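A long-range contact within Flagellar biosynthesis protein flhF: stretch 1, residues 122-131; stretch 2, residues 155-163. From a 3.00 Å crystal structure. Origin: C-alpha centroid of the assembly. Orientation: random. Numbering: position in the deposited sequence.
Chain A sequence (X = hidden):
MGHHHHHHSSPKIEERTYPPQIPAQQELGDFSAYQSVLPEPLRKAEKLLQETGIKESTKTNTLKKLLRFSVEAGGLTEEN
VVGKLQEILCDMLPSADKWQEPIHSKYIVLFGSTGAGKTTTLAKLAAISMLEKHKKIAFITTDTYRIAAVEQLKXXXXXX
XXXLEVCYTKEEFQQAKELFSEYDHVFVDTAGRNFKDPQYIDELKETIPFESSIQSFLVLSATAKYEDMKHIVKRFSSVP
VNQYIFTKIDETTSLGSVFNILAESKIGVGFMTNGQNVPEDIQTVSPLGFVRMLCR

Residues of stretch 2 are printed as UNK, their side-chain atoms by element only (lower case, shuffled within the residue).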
# COMPACT_ATOMS: atom_id res chain seq x y z
N LEU A 122 -9.48 -3.37 12.72
CA LEU A 122 -10.74 -3.23 13.43
C LEU A 122 -10.82 -4.51 14.27
O LEU A 122 -11.29 -4.48 15.40
CB LEU A 122 -11.89 -3.14 12.42
CG LEU A 122 -13.28 -2.64 12.83
CD1 LEU A 122 -14.14 -3.82 13.22
CD2 LEU A 122 -13.17 -1.63 13.96
N ALA A 123 -10.30 -5.60 13.71
CA ALA A 123 -10.28 -6.90 14.37
C ALA A 123 -9.37 -6.91 15.59
O ALA A 123 -9.78 -7.32 16.68
CB ALA A 123 -9.83 -7.97 13.38
N LYS A 124 -8.13 -6.47 15.42
CA LYS A 124 -7.21 -6.42 16.56
C LYS A 124 -7.87 -5.57 17.64
O LYS A 124 -7.97 -5.96 18.80
CB LYS A 124 -5.88 -5.80 16.15
CG LYS A 124 -5.10 -6.63 15.14
CD LYS A 124 -3.77 -5.99 14.78
CE LYS A 124 -3.02 -6.87 13.80
NZ LYS A 124 -1.90 -6.15 13.15
N LEU A 125 -8.33 -4.39 17.23
CA LEU A 125 -8.96 -3.45 18.15
C LEU A 125 -10.16 -3.99 18.94
O LEU A 125 -10.42 -3.53 20.06
CB LEU A 125 -9.38 -2.19 17.38
CG LEU A 125 -8.79 -0.87 17.85
CD1 LEU A 125 -7.29 -1.01 17.98
CD2 LEU A 125 -9.14 0.21 16.88
N ALA A 126 -10.89 -4.96 18.37
CA ALA A 126 -12.06 -5.53 19.04
C ALA A 126 -11.71 -6.59 20.06
O ALA A 126 -12.24 -6.59 21.17
CB ALA A 126 -13.04 -6.10 18.02
N ALA A 127 -10.84 -7.51 19.69
CA ALA A 127 -10.43 -8.56 20.62
C ALA A 127 -9.87 -7.91 21.89
O ALA A 127 -10.21 -8.31 23.00
CB ALA A 127 -9.37 -9.45 19.98
N ILE A 128 -9.03 -6.89 21.71
CA ILE A 128 -8.43 -6.19 22.84
C ILE A 128 -9.48 -5.60 23.78
O ILE A 128 -9.39 -5.76 24.99
CB ILE A 128 -7.51 -5.03 22.37
CG1 ILE A 128 -6.54 -5.50 21.29
CG2 ILE A 128 -6.73 -4.50 23.56
CD1 ILE A 128 -5.53 -6.52 21.76
N SER A 129 -10.47 -4.90 23.22
CA SER A 129 -11.51 -4.32 24.06
C SER A 129 -12.24 -5.41 24.82
O SER A 129 -12.50 -5.28 26.02
CB SER A 129 -12.50 -3.52 23.21
OG SER A 129 -11.98 -2.23 22.89
N MET A 130 -12.56 -6.50 24.12
CA MET A 130 -13.26 -7.61 24.75
C MET A 130 -12.35 -8.39 25.69
O MET A 130 -12.33 -8.16 26.89
CB MET A 130 -13.82 -8.56 23.70
CG MET A 130 -14.45 -9.81 24.29
SD MET A 130 -15.04 -10.96 23.06
CE MET A 130 -16.68 -10.29 22.78
N LEU A 131 -11.59 -9.32 25.11
CA LEU A 131 -10.69 -10.18 25.87
C LEU A 131 -9.89 -9.52 26.99
O LEU A 131 -9.86 -10.03 28.11
CB LEU A 131 -9.73 -10.88 24.92
CG LEU A 131 -10.38 -11.81 23.89
CD1 LEU A 131 -9.31 -12.42 23.00
CD2 LEU A 131 -11.16 -12.90 24.60
N UNK A 155 -17.81 -14.81 10.01
CA UNK A 155 -17.20 -16.03 10.52
C UNK A 155 -16.03 -15.71 11.45
O UNK A 155 -15.33 -16.62 11.91
o UNK A 155 -15.70 -16.29 8.63
c UNK A 155 -16.72 -16.95 9.39
c UNK A 155 -17.90 -17.30 8.47
N UNK A 156 -15.81 -14.43 11.70
CA UNK A 156 -14.75 -14.01 12.61
C UNK A 156 -15.42 -13.52 13.88
O UNK A 156 -15.00 -13.87 14.99
c UNK A 156 -11.93 -12.97 13.60
o UNK A 156 -10.68 -10.74 16.22
c UNK A 156 -13.03 -12.26 13.10
c UNK A 156 -12.52 -10.50 14.69
c UNK A 156 -11.44 -11.23 15.17
c UNK A 156 -13.93 -12.86 12.05
c UNK A 156 -13.30 -11.02 13.66
c UNK A 156 -11.14 -12.47 14.62
N UNK A 157 -16.45 -12.70 13.70
CA UNK A 157 -17.20 -12.16 14.83
C UNK A 157 -17.79 -13.34 15.58
O UNK A 157 -17.99 -13.28 16.78
c UNK A 157 -18.31 -11.24 14.34
N UNK A 158 -18.05 -14.43 14.85
CA UNK A 158 -18.59 -15.63 15.48
C UNK A 158 -17.55 -16.15 16.47
O UNK A 158 -17.90 -16.56 17.58
o UNK A 158 -21.33 -17.46 11.79
o UNK A 158 -19.29 -18.23 12.12
c UNK A 158 -18.91 -16.71 14.44
c UNK A 158 -19.98 -16.33 13.42
c UNK A 158 -20.22 -17.42 12.37
N UNK A 159 -16.28 -16.14 16.06
CA UNK A 159 -15.20 -16.61 16.92
C UNK A 159 -15.18 -15.79 18.20
O UNK A 159 -15.24 -16.32 19.30
c UNK A 159 -13.34 -17.53 15.24
c UNK A 159 -13.84 -16.47 16.23
c UNK A 159 -13.33 -18.89 15.90
c UNK A 159 -11.94 -17.18 14.78
N UNK A 160 -15.08 -14.47 18.05
CA UNK A 160 -15.04 -13.57 19.18
C UNK A 160 -16.40 -13.67 19.87
O UNK A 160 -16.62 -13.09 20.93
c UNK A 160 -14.04 -11.20 19.62
c UNK A 160 -14.79 -12.15 18.69
c UNK A 160 -12.72 -11.84 20.01
c UNK A 160 -13.81 -9.87 18.93
N UNK A 161 -17.29 -14.43 19.25
CA UNK A 161 -18.64 -14.63 19.77
C UNK A 161 -19.27 -13.27 20.06
O UNK A 161 -19.46 -12.89 21.21
o UNK A 161 -18.60 -18.18 22.53
c UNK A 161 -18.60 -15.48 21.05
n UNK A 161 -20.60 -17.36 23.19
c UNK A 161 -19.67 -16.57 21.09
c UNK A 161 -19.58 -17.44 22.34
N UNK A 162 -19.57 -12.55 18.98
CA UNK A 162 -20.16 -11.22 19.07
C UNK A 162 -21.14 -11.00 17.92
O UNK A 162 -21.09 -11.69 16.90
c UNK A 162 -19.06 -10.16 19.04
N UNK A 163 -22.05 -10.03 18.07
CA UNK A 163 -23.05 -9.70 17.04
C UNK A 163 -22.53 -8.82 15.91
O UNK A 163 -21.66 -7.99 16.10
c UNK A 163 -24.14 -9.02 17.85
c UNK A 163 -22.34 -9.32 19.33
c UNK A 163 -23.37 -8.29 18.90

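Position 155 carries three side-chain atoms: a first carbon that forks at once into one oxygen and one carbon. That is threonine, T155; out of reach of stretch 1, it plays no part in the contact.

Position 156 has one carbon followed by a six-carbon ring bearing an oxygen, and its CA-to-CB bond points toward the helix of stretch 1. A ring carbon approaches A123 CB, and the oxygen approaches A123 O and A127 CB. The pattern is tyrosine, Y156. With chi1 in t, its ring reaches A123, where CE2 lies 3.9 Å from A123 CB in an oblique approach. The hydroxyl OH of Y156 sits 3.6 Å from A123 O and 4.2 Å from A127 CB. The first of these is a proximity without a hydrogen bond, and A123 O already accepts from A127 N within its own helix.

Position 157 has a single carbon, out of reach: alanine, A157. Position 158 shows three carbons in a row, the last carrying two oxygens, a carboxylate: glutamate, E158, exposed and far from stretch 1. Position 159 has four carbons forked at the second, which makes it leucine, L159; it too stays clear.

Position 160 repeats that four-carbon fork, but here CA-to-CB points toward the partner helix. Its two end carbons lie against A126 and A127, and the fork carbon lies near M130 SD. It is another leucine, L160, and it gives more area to the contact than any other residue. L160 CD2 lies 4.0 Å from A126 CB, CD1 lies 4.1 Å from A127 CB, and CG lies 3.6 Å from M130 SD.

Position 161 has three carbons, the third bearing one oxygen and one nitrogen, an amide. Its CA-to-CB bond points sideways and the end of the chain leads away, while the backbone O of position 161 lies 4.1 Å from M130 CE: glutamine, Q161. Position 162 has one side-chain carbon; CA-to-CB points toward stretch 1, and CB of position 162 lies 4.4 Å from M130 CE: alanine, A162. Position 163 has three carbons closing a ring onto the backbone N: proline, P163, not in contact.

The rule is small residues beneath large ones. A123, A126 and A127 offer methyl groups on which Y156 and L160 rest, and the CA atoms of A127 and L160 come within 7.0 Å. The CA atoms pair in register, A123 with Y156 and A127 with L160, and both large side chains touch A127. Further along, M130 supplies the bulk: t at chi1 and chi2, then turned at chi3 (m), it packs against L160 and places CE 3.4 Å from L160 O. No hydrogen bond crosses the interface; apolar packing over 298 Å² of buried surface, both sides summed, makes the contact.

Stretch 2, residues 155-163: TYAELLQAP
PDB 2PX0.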